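Local coordinates for protein exodeoxyribonuclease (Neisseria meningitidis, PDB 2JC5) that probably cleaves the DNA backbone at abasic sites during repair, as a metal-dependent AP endonuclease of the ExoA family, at residues A7-G11 and F244-A248; L108-S112 and G148-I152; P200-W205 and D215-D221. All blocks are in the same frame, centred on the assembly; numbering follows the deposited sequence.

Contact 1 of 3, residues A7-G11 and F244-A248; sequences ANVNG and FSDHA. With MG (magnesium ion), chain B.
The metal site of a DNase I-like nuclease takes shape where the end of strand 2-8 packs against loop 244-248. N10 OD1 binds the magnesium ion at 2.3 Å, E36 supplies the other protein ligand, and four waters lie 1.8-2.0 Å from the ion. D246 stays in the second shell: OD1 accepts from water 3 (2.7 Å) and OD2 from water 5 (2.6 Å), both metal-bound, while OD2 also accepts from W204. CA-CA distances are 5.9 Å for N8-H247 and 5.2 Å for V9-S245; N10 (phi/psi 50/49) turns the chain out of the strand. S245 (t) directs OG to N8 O (2.6 Å), and OG accepts from H247 N (3.1 Å), an ST turn. N8 is also t; N10 N donates to N8 OD1 (2.9 Å), an Asx turn. N8 CB sits 3.5 Å above the H247 ring centroid, a CH-pi contact; N8 ND2 hydrogen-bonds D149 OD2, and H247 ND1 hydrogen-bonds D221 OD2. H247 is the predicted proton acceptor, probably oriented for catalysis by its D221 hydrogen bond.

Contact 2 of 3, residues L108-S112 and G148-I152; sequences LYLPS and GDWNI. With BCN (bicine), chain C.
L108 and Y109 end strand 103-109 beside G148 and D149 in parallel register, with CA-CA distances of 4.7 and 5.2 Å. L108 O accepts from D149 N (3.1 Å) and receives a CA-H...O contact from G148 CA (3.3 Å). G148 has phi/psi of 157/-162, and a CB there would collide with L108 O, so glycine suits this corner. The L108 side chain (chi1 t, chi2 p) lays CD2 over the W150 six-membered ring, 3.9 Å from its centroid, in a CH-pi contact. Y109, chi1 t, lies on the same sheet face as D149, whose OD2 meets the ring edge at CE1 (3.5 Å) and accepts a hydrogen bond from N8. L110 N donates to D149 O (2.9 Å), extending the pairing past the strand end, while L110 CD1 reaches W150 CE3 at 4.1 Å. P111 points away from 148-152, against F126 of helix 117-139. S112 comes round to N151, their CA atoms 6.0 Å apart; N151 has positive phi (59°). Bicine lies beyond, its O21 3.2 Å from S112 CA. Parallel strands 103-109 and 143-147, joined through helix 117-139, form a beta-alpha-beta crossover; the C-terminal ends of these strands and the segments after them carry Y109, D149 and N151, three of the predicted catalytic residues of an AP endonuclease active site.

Contact 3 of 3, residues P200-W205 and D215-D221; sequences PGYTWW and DVGWRID. With BCN (bicine), chain C.
W204 and W218 form an antiparallel hydrogen-bonded pair, CA-CA 5.2 Å, with a classic beta bulge: T203 N and W204 N donate to W218 O (each 2.9 Å), and W218 N returns to W204 O (2.9 Å). With chi1 t in W204 and m in W218, the indoles meet edge-to-face, the W204 six-membered ring edge on the W218 five-membered ring face (centroids 5.0 Å apart, planes at 71°). Both line the bicine pocket, BCN C6 lying 3.7 Å from W204 CZ3 and 3.8 Å from W218 CZ2. T203, chi1 p, donates from OG1 to D221 OD2 (2.6 Å) and accepts from I220 N (3.2 Å). W205, chi1 m, brings NE1 to D215 OD1 (2.9 Å). The Y202 ring lies against G217, where a CB would clash with Y202 and W205. R219 (chi1 and chi2 t) packs CG on G201 O (3.2 Å) and salt-bridges D158 and D190. Helix 210-213, ended by a Schellman motif at D215, links strands 204-205 and 217-225; the latter pairs with 143-147 farther along.

All three contacts are largely buried and converge on one active-site cleft, but contacts 2 and 3 belong to the same sheet, whereas contact 1 rises from the opposing one. The centre of contact 2 is about 7 Å from the centre of the chain, and it relies on parallel backbone pairing and apolar packing; contact 3, its centre about 13 Å from that of the chain, mixes an antiparallel bulge with aromatic and charged side chains. Contact 1 is the most hydrated, with waters and metal bridging. Hydrogen bonds join them: N8 ND2 to D149 OD2 (2.8 Å), H247 ND1 to D221 OD2 (2.6 Å) and W150 N to I220 O (2.9 Å). Bicine touches contacts 2 and 3.

Contact 1 of 3, residues A7-G11 and F244-A248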
ATOM      1  N   ALA A   7       0.239   3.115  -4.511  1.00  5.83           N
ATOM      2  CA  ALA A   7       1.059   2.606  -5.601  1.00  5.50           C
ATOM      3  C   ALA A   7       2.423   2.175  -5.110  1.00  6.12           C
ATOM      4  O   ALA A   7       3.197   2.981  -4.583  1.00  5.80           O
ATOM      5  CB  ALA A   7       1.195   3.653  -6.712  1.00  7.03           C
ATOM      6  N   ASN A   8       2.725   0.901  -5.302  1.00  5.93           N
ATOM      7  CA  ASN A   8       4.101   0.439  -5.190  1.00  4.57           C
ATOM      8  C   ASN A   8       4.773   0.760  -6.506  1.00  3.98           C
ATOM      9  O   ASN A   8       4.389   0.232  -7.568  1.00  5.82           O
ATOM     10  CB  ASN A   8       4.165  -1.052  -4.841  1.00  5.79           C
ATOM     11  CG  ASN A   8       5.588  -1.582  -4.835  1.00  6.09           C
ATOM     12  OD1 ASN A   8       6.428  -1.152  -5.654  1.00  7.40           O
ATOM     13  ND2 ASN A   8       5.880  -2.509  -3.930  1.00  7.00           N
ATOM     14  N   VAL A   9       5.697   1.721  -6.442  1.00  4.60           N
ATOM     15  CA  VAL A   9       6.287   2.316  -7.644  1.00  5.44           C
ATOM     16  C   VAL A   9       7.515   1.596  -8.177  1.00  4.75           C
ATOM     17  O   VAL A   9       8.033   1.959  -9.236  1.00  6.42           O
ATOM     18  CB  VAL A   9       6.569   3.830  -7.459  1.00  6.07           C
ATOM     19  CG1 VAL A   9       5.230   4.582  -7.241  1.00  6.77           C
ATOM     20  CG2 VAL A   9       7.584   4.090  -6.301  1.00  6.16           C
ATOM     21  N   ASN A  10       7.964   0.555  -7.467  1.00  6.33           N
ATOM     22  CA  ASN A  10       9.112  -0.228  -7.921  1.00  6.79           C
ATOM     23  C   ASN A  10      10.295   0.674  -8.276  1.00  7.09           C
ATOM     24  O   ASN A  10      10.892   0.550  -9.339  1.00  6.97           O
ATOM     25  CB  ASN A  10       8.704  -1.100  -9.118  1.00  9.09           C
ATOM     26  CG  ASN A  10       9.682  -2.224  -9.393  1.00 11.24           C
ATOM     27  OD1 ASN A  10      10.259  -2.810  -8.468  1.00 12.49           O
ATOM     28  ND2 ASN A  10       9.846  -2.559 -10.670  1.00 11.82           N
ATOM     29  N   GLY A  11      10.616   1.580  -7.364  1.00  5.73           N
ATOM     30  CA  GLY A  11      11.664   2.556  -7.569  1.00  5.31           C
ATOM     31  C   GLY A  11      11.091   3.852  -8.076  1.00  5.57           C
ATOM     32  O   GLY A  11      10.642   3.928  -9.229  1.00  7.34           O
ATOM     33  N   PHE A 244       3.658   1.960 -14.871  1.00  8.19           N
ATOM     34  CA  PHE A 244       4.701   2.706 -14.162  1.00  8.24           C
ATOM     35  C   PHE A 244       5.623   1.837 -13.343  1.00  6.72           C
ATOM     36  O   PHE A 244       6.630   2.324 -12.823  1.00  8.12           O
ATOM     37  CB  PHE A 244       4.064   3.670 -13.154  1.00  8.35           C
ATOM     38  CG  PHE A 244       2.989   4.541 -13.725  1.00  9.51           C
ATOM     39  CD1 PHE A 244       3.258   5.395 -14.768  1.00  9.56           C
ATOM     40  CD2 PHE A 244       1.718   4.552 -13.186  1.00  9.32           C
ATOM     41  CE1 PHE A 244       2.268   6.231 -15.273  1.00  9.56           C
ATOM     42  CE2 PHE A 244       0.734   5.371 -13.705  1.00  9.87           C
ATOM     43  CZ  PHE A 244       1.019   6.217 -14.754  1.00  9.21           C
ATOM     44  N   SER A 245       5.270   0.565 -13.209  1.00  7.32           N
ATOM     45  CA  SER A 245       5.792  -0.270 -12.165  1.00  6.31           C
ATOM     46  C   SER A 245       5.319  -1.692 -12.450  1.00  6.01           C
ATOM     47  O   SER A 245       4.453  -1.883 -13.317  1.00  8.00           O
ATOM     48  CB  SER A 245       5.216   0.200 -10.816  1.00  7.48           C
ATOM     49  OG  SER A 245       5.458  -0.706  -9.772  1.00  8.29           O
ATOM     50  N   ASP A 246       5.840  -2.666 -11.713  1.00  5.91           N
ATOM     51  CA  ASP A 246       5.273  -4.028 -11.766  1.00  5.50           C
ATOM     52  C   ASP A 246       3.927  -4.124 -11.055  1.00  6.32           C
ATOM     53  O   ASP A 246       3.189  -5.070 -11.303  1.00  6.97           O
ATOM     54  CB  ASP A 246       6.247  -5.124 -11.287  1.00  7.57           C
ATOM     55  CG  ASP A 246       6.847  -4.867  -9.939  1.00  8.82           C
ATOM     56  OD1 ASP A 246       6.720  -3.760  -9.388  1.00  8.80           O
ATOM     57  OD2 ASP A 246       7.467  -5.822  -9.450  1.00 10.54           O
ATOM     58  N   HIS A 247       3.600  -3.129 -10.225  1.00  6.49           N
ATOM     59  CA  HIS A 247       2.266  -3.001  -9.658  1.00  5.37           C
ATOM     60  C   HIS A 247       1.477  -1.966 -10.435  1.00  7.00           C
ATOM     61  O   HIS A 247       2.058  -1.115 -11.122  1.00 10.11           O
ATOM     62  CB  HIS A 247       2.311  -2.495  -8.221  1.00  5.83           C
ATOM     63  CG  HIS A 247       3.026  -3.393  -7.265  1.00  6.12           C
ATOM     64  ND1 HIS A 247       2.382  -4.095  -6.260  1.00  6.28           N
ATOM     65  CD2 HIS A 247       4.335  -3.718  -7.166  1.00  6.08           C
ATOM     66  CE1 HIS A 247       3.273  -4.787  -5.572  1.00  7.80           C
ATOM     67  NE2 HIS A 247       4.467  -4.575  -6.097  1.00  7.80           N
ATOM     68  N   ALA A 248       0.151  -2.050 -10.319  1.00  5.36           N
ATOM     69  CA  ALA A 248      -0.757  -0.999 -10.800  1.00  5.28           C
ATOM     70  C   ALA A 248      -1.279  -0.171  -9.622  1.00  5.20           C
ATOM     71  O   ALA A 248      -1.545  -0.720  -8.549  1.00  7.93           O
ATOM     72  CB  ALA A 248      -1.932  -1.626 -11.560  1.00  7.44           C
TER
HETATM   73 MG    MG B1260       9.486  -3.908  -6.586  0.50 11.48          MG
HETATM   74  O   HOH W   1       2.074   1.480  -9.112  0.50 11.00           O
HETATM   75  O   HOH W   2       0.383  -0.678  -6.183  1.00 11.12           O
HETATM   76  O   HOH W   3       7.743  -3.317  -6.963  1.00 11.57           O
HETATM   77  O   HOH W   4       9.047   1.600 -11.866  1.00  9.99           O
HETATM   78  O   HOH W   5       9.199  -5.689  -7.509  1.00 14.27           O
HETATM   79  O   HOH W   6      11.233  -4.423  -6.296  1.00 17.86           O
HETATM   80  O   HOH W   7       8.807  -4.830  -5.166  1.00 14.90           O

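Contact 2 of 3, residues L108-S112 and G148-I152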
ATOM      1  N   LEU A 108       2.227   1.730   3.728  1.00  5.31           N
ATOM      2  CA  LEU A 108       2.812   0.537   4.314  1.00  6.03           C
ATOM      3  C   LEU A 108       3.463  -0.314   3.244  1.00  5.10           C
ATOM      4  O   LEU A 108       2.844  -0.587   2.232  1.00  5.14           O
ATOM      5  CB  LEU A 108       1.703  -0.300   4.962  1.00  7.58           C
ATOM      6  CG  LEU A 108       2.105  -1.693   5.475  1.00  7.38           C
ATOM      7  CD1 LEU A 108       2.992  -1.613   6.696  1.00 10.57           C
ATOM      8  CD2 LEU A 108       0.869  -2.547   5.781  1.00  8.44           C
ATOM      9  N   TYR A 109       4.695  -0.753   3.487  1.00  6.07           N
ATOM     10  CA  TYR A 109       5.368  -1.702   2.619  1.00  5.65           C
ATOM     11  C   TYR A 109       5.742  -2.905   3.472  1.00  5.65           C
ATOM     12  O   TYR A 109       6.743  -2.892   4.202  1.00  6.87           O
ATOM     13  CB  TYR A 109       6.591  -1.085   1.966  1.00  8.10           C
ATOM     14  CG  TYR A 109       7.312  -1.971   0.977  1.00  8.21           C
ATOM     15  CD1 TYR A 109       6.630  -2.864   0.158  1.00  7.91           C
ATOM     16  CD2 TYR A 109       8.674  -1.912   0.868  1.00  9.49           C
ATOM     17  CE1 TYR A 109       7.288  -3.643  -0.738  1.00  9.71           C
ATOM     18  CE2 TYR A 109       9.346  -2.706  -0.019  1.00 10.49           C
ATOM     19  CZ  TYR A 109       8.658  -3.569  -0.825  1.00 10.84           C
ATOM     20  OH  TYR A 109       9.343  -4.365  -1.720  1.00 14.10           O
ATOM     21  N   LEU A 110       4.901  -3.934   3.396  1.00  6.23           N
ATOM     22  CA  LEU A 110       5.078  -5.136   4.208  1.00  6.87           C
ATOM     23  C   LEU A 110       6.202  -5.995   3.613  1.00  7.45           C
ATOM     24  O   LEU A 110       6.305  -6.098   2.409  1.00  7.52           O
ATOM     25  CB  LEU A 110       3.751  -5.883   4.271  1.00  7.94           C
ATOM     26  CG  LEU A 110       3.496  -6.815   5.437  1.00  8.86           C
ATOM     27  CD1 LEU A 110       2.000  -6.835   5.777  1.00 10.75           C
ATOM     28  CD2 LEU A 110       4.010  -8.207   5.086  1.00  8.95           C
ATOM     29  N   PRO A 111       7.104  -6.551   4.441  1.00  7.61           N
ATOM     30  CA  PRO A 111       8.217  -7.331   3.896  1.00  7.18           C
ATOM     31  C   PRO A 111       7.771  -8.493   3.012  1.00  8.80           C
ATOM     32  O   PRO A 111       6.759  -9.150   3.312  1.00  8.97           O
ATOM     33  CB  PRO A 111       8.906  -7.890   5.158  1.00  8.03           C
ATOM     34  CG  PRO A 111       8.540  -6.971   6.235  1.00  8.48           C
ATOM     35  CD  PRO A 111       7.153  -6.500   5.914  1.00  7.44           C
ATOM     36  N   SER A 112       8.500  -8.735   1.933  1.00  9.49           N
ATOM     37  CA  SER A 112       8.285  -9.909   1.103  1.00 10.26           C
ATOM     38  C   SER A 112       9.093 -11.070   1.664  1.00  9.63           C
ATOM     39  O   SER A 112      10.138 -10.874   2.285  1.00 10.80           O
ATOM     40  CB  SER A 112       8.680  -9.636  -0.337  1.00 10.81           C
ATOM     41  OG  SER A 112       9.995  -9.147  -0.394  1.00 14.51           O
ATOM     42  N   GLY A 148      -1.300   0.123   1.056  1.00  7.05           N
ATOM     43  CA  GLY A 148       0.012  -0.274   0.627  1.00  7.73           C
ATOM     44  C   GLY A 148       0.098  -1.645   0.041  1.00  6.22           C
ATOM     45  O   GLY A 148      -0.897  -2.222  -0.385  1.00  6.27           O
ATOM     46  N   ASP A 149       1.332  -2.127   0.015  1.00  5.81           N
ATOM     47  CA  ASP A 149       1.663  -3.418  -0.536  1.00  4.73           C
ATOM     48  C   ASP A 149       1.837  -4.343   0.650  1.00  4.75           C
ATOM     49  O   ASP A 149       2.789  -4.206   1.416  1.00  5.50           O
ATOM     50  CB  ASP A 149       2.942  -3.303  -1.343  1.00  5.39           C
ATOM     51  CG  ASP A 149       3.437  -4.618  -1.896  1.00  6.12           C
ATOM     52  OD1 ASP A 149       2.815  -5.675  -1.661  1.00  7.61           O
ATOM     53  OD2 ASP A 149       4.482  -4.597  -2.597  1.00  7.58           O
ATOM     54  N   TRP A 150       0.850  -5.210   0.837  1.00  5.41           N
ATOM     55  CA  TRP A 150       0.793  -6.107   1.982  1.00  6.24           C
ATOM     56  C   TRP A 150       1.440  -7.442   1.672  1.00  5.82           C
ATOM     57  O   TRP A 150       1.601  -8.258   2.575  1.00  6.77           O
ATOM     58  CB  TRP A 150      -0.653  -6.315   2.442  1.00  7.61           C
ATOM     59  CG  TRP A 150      -1.307  -5.077   3.009  1.00  7.86           C
ATOM     60  CD1 TRP A 150      -1.503  -3.885   2.375  1.00  8.39           C
ATOM     61  CD2 TRP A 150      -1.861  -4.924   4.317  1.00  6.93           C
ATOM     62  NE1 TRP A 150      -2.136  -2.996   3.212  1.00  8.59           N
ATOM     63  CE2 TRP A 150      -2.389  -3.619   4.404  1.00  7.15           C
ATOM     64  CE3 TRP A 150      -1.987  -5.771   5.423  1.00  7.76           C
ATOM     65  CZ2 TRP A 150      -2.998  -3.141   5.555  1.00  8.99           C
ATOM     66  CZ3 TRP A 150      -2.618  -5.293   6.554  1.00  8.73           C
ATOM     67  CH2 TRP A 150      -3.099  -3.996   6.610  1.00  8.49           C
ATOM     68  N   ASN A 151       1.767  -7.688   0.405  1.00  5.41           N
ATOM     69  CA  ASN A 151       2.516  -8.890   0.006  1.00  5.34           C
ATOM     70  C   ASN A 151       1.805 -10.191   0.377  1.00  6.33           C
ATOM     71  O   ASN A 151       2.428 -11.250   0.477  1.00  7.31           O
ATOM     72  CB  ASN A 151       3.958  -8.832   0.553  1.00  4.51           C
ATOM     73  CG  ASN A 151       4.942  -8.203  -0.412  1.00  6.81           C
ATOM     74  OD1 ASN A 151       5.782  -7.376  -0.022  1.00 11.20           O
ATOM     75  ND2 ASN A 151       4.863  -8.590  -1.656  1.00  5.82           N
ATOM     76  N   ILE A 152       0.474 -10.127   0.475  1.00  4.94           N
ATOM     77  CA  ILE A 152      -0.342 -11.318   0.758  1.00  6.04           C
ATOM     78  C   ILE A 152      -1.616 -11.221  -0.083  1.00  5.61           C
ATOM     79  O   ILE A 152      -2.270 -10.186  -0.064  1.00  6.25           O
ATOM     80  CB  ILE A 152      -0.744 -11.419   2.232  1.00  6.80           C
ATOM     81  CG1 ILE A 152       0.487 -11.500   3.141  1.00  7.88           C
ATOM     82  CG2 ILE A 152      -1.635 -12.636   2.454  1.00  6.70           C
ATOM     83  CD1 ILE A 152       0.150 -11.232   4.605  1.00  8.50           C
TER
HETATM   84  N1  BCN C1261       5.482 -12.009  -3.590  1.00 12.37           N
HETATM   85  C1  BCN C1261       5.148 -11.863  -2.154  1.00 10.47           C
HETATM   86  C2  BCN C1261       6.307 -12.195  -1.246  1.00  9.80           C
HETATM   87  O21 BCN C1261       6.157 -11.999  -0.005  1.00  8.85           O
HETATM   88  O22 BCN C1261       7.353 -12.639  -1.747  1.00 10.84           O
HETATM   89  C3  BCN C1261       5.572 -10.724  -4.299  1.00 16.83           C
HETATM   90  C4  BCN C1261       7.000 -10.219  -4.229  1.00 17.19           C
HETATM   91  O4  BCN C1261       7.963 -11.202  -4.682  1.00 16.74           O
HETATM   92  C5  BCN C1261       4.509 -12.930  -4.278  1.00 14.99           C
HETATM   93  C6  BCN C1261       5.182 -13.662  -5.431  1.00 13.65           C
HETATM   94  O6  BCN C1261       6.516 -14.061  -5.108  1.00 19.68           O

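Contact 3 of 3, residues P200-W205 and D215-D221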
ATOM      1  N   PRO A 200     -11.676  -9.824  -9.516  1.00  9.97           N
ATOM      2  CA  PRO A 200     -10.372 -10.159  -8.935  1.00  8.71           C
ATOM      3  C   PRO A 200      -9.541  -8.945  -8.486  1.00  7.50           C
ATOM      4  O   PRO A 200      -9.041  -8.920  -7.351  1.00  8.43           O
ATOM      5  CB  PRO A 200      -9.692 -10.947 -10.049  1.00  8.97           C
ATOM      6  CG  PRO A 200     -10.837 -11.652 -10.721  1.00  9.77           C
ATOM      7  CD  PRO A 200     -11.928 -10.599 -10.748  1.00 11.33           C
ATOM      8  N   GLY A 201      -9.329  -7.984  -9.368  1.00  7.12           N
ATOM      9  CA  GLY A 201      -8.605  -6.777  -9.001  1.00  6.96           C
ATOM     10  C   GLY A 201      -7.118  -6.937  -8.774  1.00  6.42           C
ATOM     11  O   GLY A 201      -6.566  -6.313  -7.867  1.00  6.95           O
ATOM     12  N   TYR A 202      -6.453  -7.762  -9.580  1.00  5.99           N
ATOM     13  CA  TYR A 202      -5.005  -7.937  -9.433  1.00  5.84           C
ATOM     14  C   TYR A 202      -4.301  -6.584  -9.522  1.00  6.24           C
ATOM     15  O   TYR A 202      -4.688  -5.718 -10.297  1.00  7.16           O
ATOM     16  CB  TYR A 202      -4.400  -8.847 -10.514  1.00  6.41           C
ATOM     17  CG  TYR A 202      -5.060 -10.176 -10.755  1.00  6.70           C
ATOM     18  CD1 TYR A 202      -5.662 -10.897  -9.737  1.00  6.29           C
ATOM     19  CD2 TYR A 202      -5.050 -10.744 -12.028  1.00  6.55           C
ATOM     20  CE1 TYR A 202      -6.255 -12.147  -9.978  1.00  6.99           C
ATOM     21  CE2 TYR A 202      -5.639 -11.977 -12.274  1.00  7.90           C
ATOM     22  CZ  TYR A 202      -6.249 -12.667 -11.257  1.00  7.14           C
ATOM     23  OH  TYR A 202      -6.840 -13.870 -11.543  1.00  8.60           O
ATOM     24  N   THR A 203      -3.235  -6.454  -8.738  1.00  5.01           N
ATOM     25  CA  THR A 203      -2.436  -5.240  -8.638  1.00  5.36           C
ATOM     26  C   THR A 203      -0.950  -5.461  -8.886  1.00  4.76           C
ATOM     27  O   THR A 203      -0.212  -4.484  -8.924  1.00  6.14           O
ATOM     28  CB  THR A 203      -2.590  -4.577  -7.246  1.00  4.92           C
ATOM     29  OG1 THR A 203      -2.112  -5.459  -6.222  1.00  5.72           O
ATOM     30  CG2 THR A 203      -4.043  -4.202  -6.978  1.00  7.08           C
ATOM     31  N   TRP A 204      -0.520  -6.717  -9.075  1.00  4.56           N
ATOM     32  CA  TRP A 204       0.890  -7.030  -9.312  1.00  5.53           C
ATOM     33  C   TRP A 204       1.056  -8.178 -10.285  1.00  5.31           C
ATOM     34  O   TRP A 204       0.303  -9.152 -10.239  1.00  5.51           O
ATOM     35  CB  TRP A 204       1.574  -7.405  -7.989  1.00  6.10           C
ATOM     36  CG  TRP A 204       3.019  -7.769  -8.164  1.00  6.15           C
ATOM     37  CD1 TRP A 204       4.067  -6.924  -8.350  1.00  6.40           C
ATOM     38  CD2 TRP A 204       3.559  -9.085  -8.164  1.00  5.52           C
ATOM     39  NE1 TRP A 204       5.233  -7.634  -8.480  1.00  7.01           N
ATOM     40  CE2 TRP A 204       4.952  -8.968  -8.358  1.00  5.52           C
ATOM     41  CE3 TRP A 204       3.001 -10.354  -8.018  1.00  6.55           C
ATOM     42  CZ2 TRP A 204       5.795 -10.071  -8.427  1.00  6.57           C
ATOM     43  CZ3 TRP A 204       3.842 -11.449  -8.095  1.00  6.85           C
ATOM     44  CH2 TRP A 204       5.231 -11.296  -8.297  1.00  6.86           C
ATOM     45  N   TRP A 205       2.059  -8.051 -11.157  1.00  5.51           N
ATOM     46  CA  TRP A 205       2.481  -9.105 -12.077  1.00  6.05           C
ATOM     47  C   TRP A 205       3.995  -9.057 -12.074  1.00  5.81           C
ATOM     48  O   TRP A 205       4.562  -7.969 -11.979  1.00  6.93           O
ATOM     49  CB  TRP A 205       1.972  -8.842 -13.494  1.00  5.91           C
ATOM     50  CG  TRP A 205       0.493  -8.632 -13.592  1.00  5.14           C
ATOM     51  CD1 TRP A 205      -0.439  -9.537 -14.045  1.00  5.65           C
ATOM     52  CD2 TRP A 205      -0.250  -7.453 -13.218  1.00  5.98           C
ATOM     53  NE1 TRP A 205      -1.694  -8.981 -13.987  1.00  5.65           N
ATOM     54  CE2 TRP A 205      -1.608  -7.713 -13.483  1.00  5.23           C
ATOM     55  CE3 TRP A 205       0.108  -6.200 -12.708  1.00  6.30           C
ATOM     56  CZ2 TRP A 205      -2.603  -6.779 -13.230  1.00  5.64           C
ATOM     57  CZ3 TRP A 205      -0.876  -5.282 -12.465  1.00  5.81           C
ATOM     58  CH2 TRP A 205      -2.215  -5.568 -12.735  1.00  6.02           C
ATOM     59  N   ASP A 215      -1.752 -12.045 -17.849  1.00  7.56           N
ATOM     60  CA  ASP A 215      -2.516 -11.707 -16.641  1.00  8.62           C
ATOM     61  C   ASP A 215      -2.285 -12.680 -15.492  1.00  7.10           C
ATOM     62  O   ASP A 215      -3.236 -13.087 -14.811  1.00  8.56           O
ATOM     63  CB  ASP A 215      -4.018 -11.613 -16.946  1.00  9.00           C
ATOM     64  CG  ASP A 215      -4.772 -10.755 -15.941  1.00  9.02           C
ATOM     65  OD1 ASP A 215      -4.142  -9.903 -15.261  1.00 10.15           O
ATOM     66  OD2 ASP A 215      -6.011 -10.916 -15.841  1.00 10.88           O
ATOM     67  N   VAL A 216      -1.010 -13.025 -15.265  1.00  7.21           N
ATOM     68  CA  VAL A 216      -0.613 -13.869 -14.132  1.00  6.69           C
ATOM     69  C   VAL A 216      -0.444 -12.950 -12.927  1.00  6.99           C
ATOM     70  O   VAL A 216       0.657 -12.647 -12.488  1.00  9.03           O
ATOM     71  CB  VAL A 216       0.670 -14.675 -14.440  1.00  8.36           C
ATOM     72  CG1 VAL A 216       0.913 -15.696 -13.344  1.00 10.41           C
ATOM     73  CG2 VAL A 216       0.536 -15.386 -15.792  1.00 11.05           C
ATOM     74  N   GLY A 217      -1.573 -12.463 -12.436  1.00  6.71           N
ATOM     75  CA  GLY A 217      -1.578 -11.413 -11.447  1.00  5.81           C
ATOM     76  C   GLY A 217      -1.909 -11.866 -10.045  1.00  6.14           C
ATOM     77  O   GLY A 217      -2.430 -12.971  -9.813  1.00  6.17           O
ATOM     78  N   TRP A 218      -1.604 -10.970  -9.109  1.00  5.27           N
ATOM     79  CA  TRP A 218      -1.950 -11.139  -7.721  1.00  4.79           C
ATOM     80  C   TRP A 218      -2.506  -9.826  -7.207  1.00  4.95           C
ATOM     81  O   TRP A 218      -1.989  -8.763  -7.557  1.00  5.38           O
ATOM     82  CB  TRP A 218      -0.714 -11.429  -6.862  1.00  6.39           C
ATOM     83  CG  TRP A 218       0.112 -12.635  -7.176  1.00  7.20           C
ATOM     84  CD1 TRP A 218       0.668 -12.991  -8.378  1.00  7.50           C
ATOM     85  CD2 TRP A 218       0.584 -13.587  -6.217  1.00  6.77           C
ATOM     86  NE1 TRP A 218       1.405 -14.143  -8.228  1.00  8.12           N
ATOM     87  CE2 TRP A 218       1.382 -14.520  -6.912  1.00  7.09           C
ATOM     88  CE3 TRP A 218       0.387 -13.753  -4.835  1.00  7.12           C
ATOM     89  CZ2 TRP A 218       1.984 -15.599  -6.274  1.00  8.01           C
ATOM     90  CZ3 TRP A 218       1.004 -14.806  -4.203  1.00  7.27           C
ATOM     91  CH2 TRP A 218       1.781 -15.727  -4.920  1.00  7.70           C
ATOM     92  N   ARG A 219      -3.513  -9.890  -6.339  1.00  4.88           N
ATOM     93  CA  ARG A 219      -3.977  -8.703  -5.630  1.00  4.87           C
ATOM     94  C   ARG A 219      -3.292  -8.678  -4.259  1.00  5.47           C
ATOM     95  O   ARG A 219      -3.714  -9.354  -3.308  1.00  6.38           O
ATOM     96  CB  ARG A 219      -5.495  -8.697  -5.472  1.00  5.71           C
ATOM     97  CG  ARG A 219      -6.001  -7.382  -4.891  1.00  6.07           C
ATOM     98  CD  ARG A 219      -7.488  -7.340  -4.884  1.00  6.38           C
ATOM     99  NE  ARG A 219      -8.049  -8.232  -3.884  1.00  5.77           N
ATOM    100  CZ  ARG A 219      -8.418  -7.863  -2.663  1.00  6.91           C
ATOM    101  NH1 ARG A 219      -8.290  -6.591  -2.265  1.00  6.49           N
ATOM    102  NH2 ARG A 219      -8.926  -8.777  -1.846  1.00  7.28           N
ATOM    103  N   ILE A 220      -2.189  -7.940  -4.184  1.00  4.83           N
ATOM    104  CA  ILE A 220      -1.406  -7.826  -2.952  1.00  5.17           C
ATOM    105  C   ILE A 220      -1.361  -6.399  -2.393  1.00  4.97           C
ATOM    106  O   ILE A 220      -0.792  -6.187  -1.322  1.00  5.33           O
ATOM    107  CB  ILE A 220       0.010  -8.419  -3.114  1.00  5.07           C
ATOM    108  CG1 ILE A 220       0.761  -7.738  -4.262  1.00  5.65           C
ATOM    109  CG2 ILE A 220      -0.071  -9.936  -3.302  1.00  6.80           C
ATOM    110  CD1 ILE A 220       2.247  -8.148  -4.367  1.00  6.71           C
ATOM    111  N   ASP A 221      -1.956  -5.443  -3.113  1.00  5.13           N
ATOM    112  CA  ASP A 221      -2.067  -4.057  -2.673  1.00  4.58           C
ATOM    113  C   ASP A 221      -3.487  -3.838  -2.201  1.00  4.51           C
ATOM    114  O   ASP A 221      -4.433  -4.341  -2.819  1.00  6.37           O
ATOM    115  CB  ASP A 221      -1.721  -3.121  -3.819  1.00  7.49           C
ATOM    116  CG  ASP A 221      -0.289  -3.310  -4.301  1.00  7.29           C
ATOM    117  OD1 ASP A 221       0.630  -2.682  -3.713  1.00  9.72           O
ATOM    118  OD2 ASP A 221      -0.061  -4.084  -5.263  1.00  7.55           O
TER
HETATM  119  N1  BCN C1261       5.482 -12.009  -3.590  1.00 12.37           N
HETATM  120  C1  BCN C1261       5.148 -11.863  -2.154  1.00 10.47           C
HETATM  121  C2  BCN C1261       6.307 -12.195  -1.246  1.00  9.80           C
HETATM  122  O21 BCN C1261       6.157 -11.999  -0.005  1.00  8.85           O
HETATM  123  O22 BCN C1261       7.353 -12.639  -1.747  1.00 10.84           O
HETATM  124  C3  BCN C1261       5.572 -10.724  -4.299  1.00 16.83           C
HETATM  125  C4  BCN C1261       7.000 -10.219  -4.229  1.00 17.19           C
HETATM  126  O4  BCN C1261       7.963 -11.202  -4.682  1.00 16.74           O
HETATM  127  C5  BCN C1261       4.509 -12.930  -4.278  1.00 14.99           C
HETATM  128  C6  BCN C1261       5.182 -13.662  -5.431  1.00 13.65           C
HETATM  129  O6  BCN C1261       6.516 -14.061  -5.108  1.00 19.68           O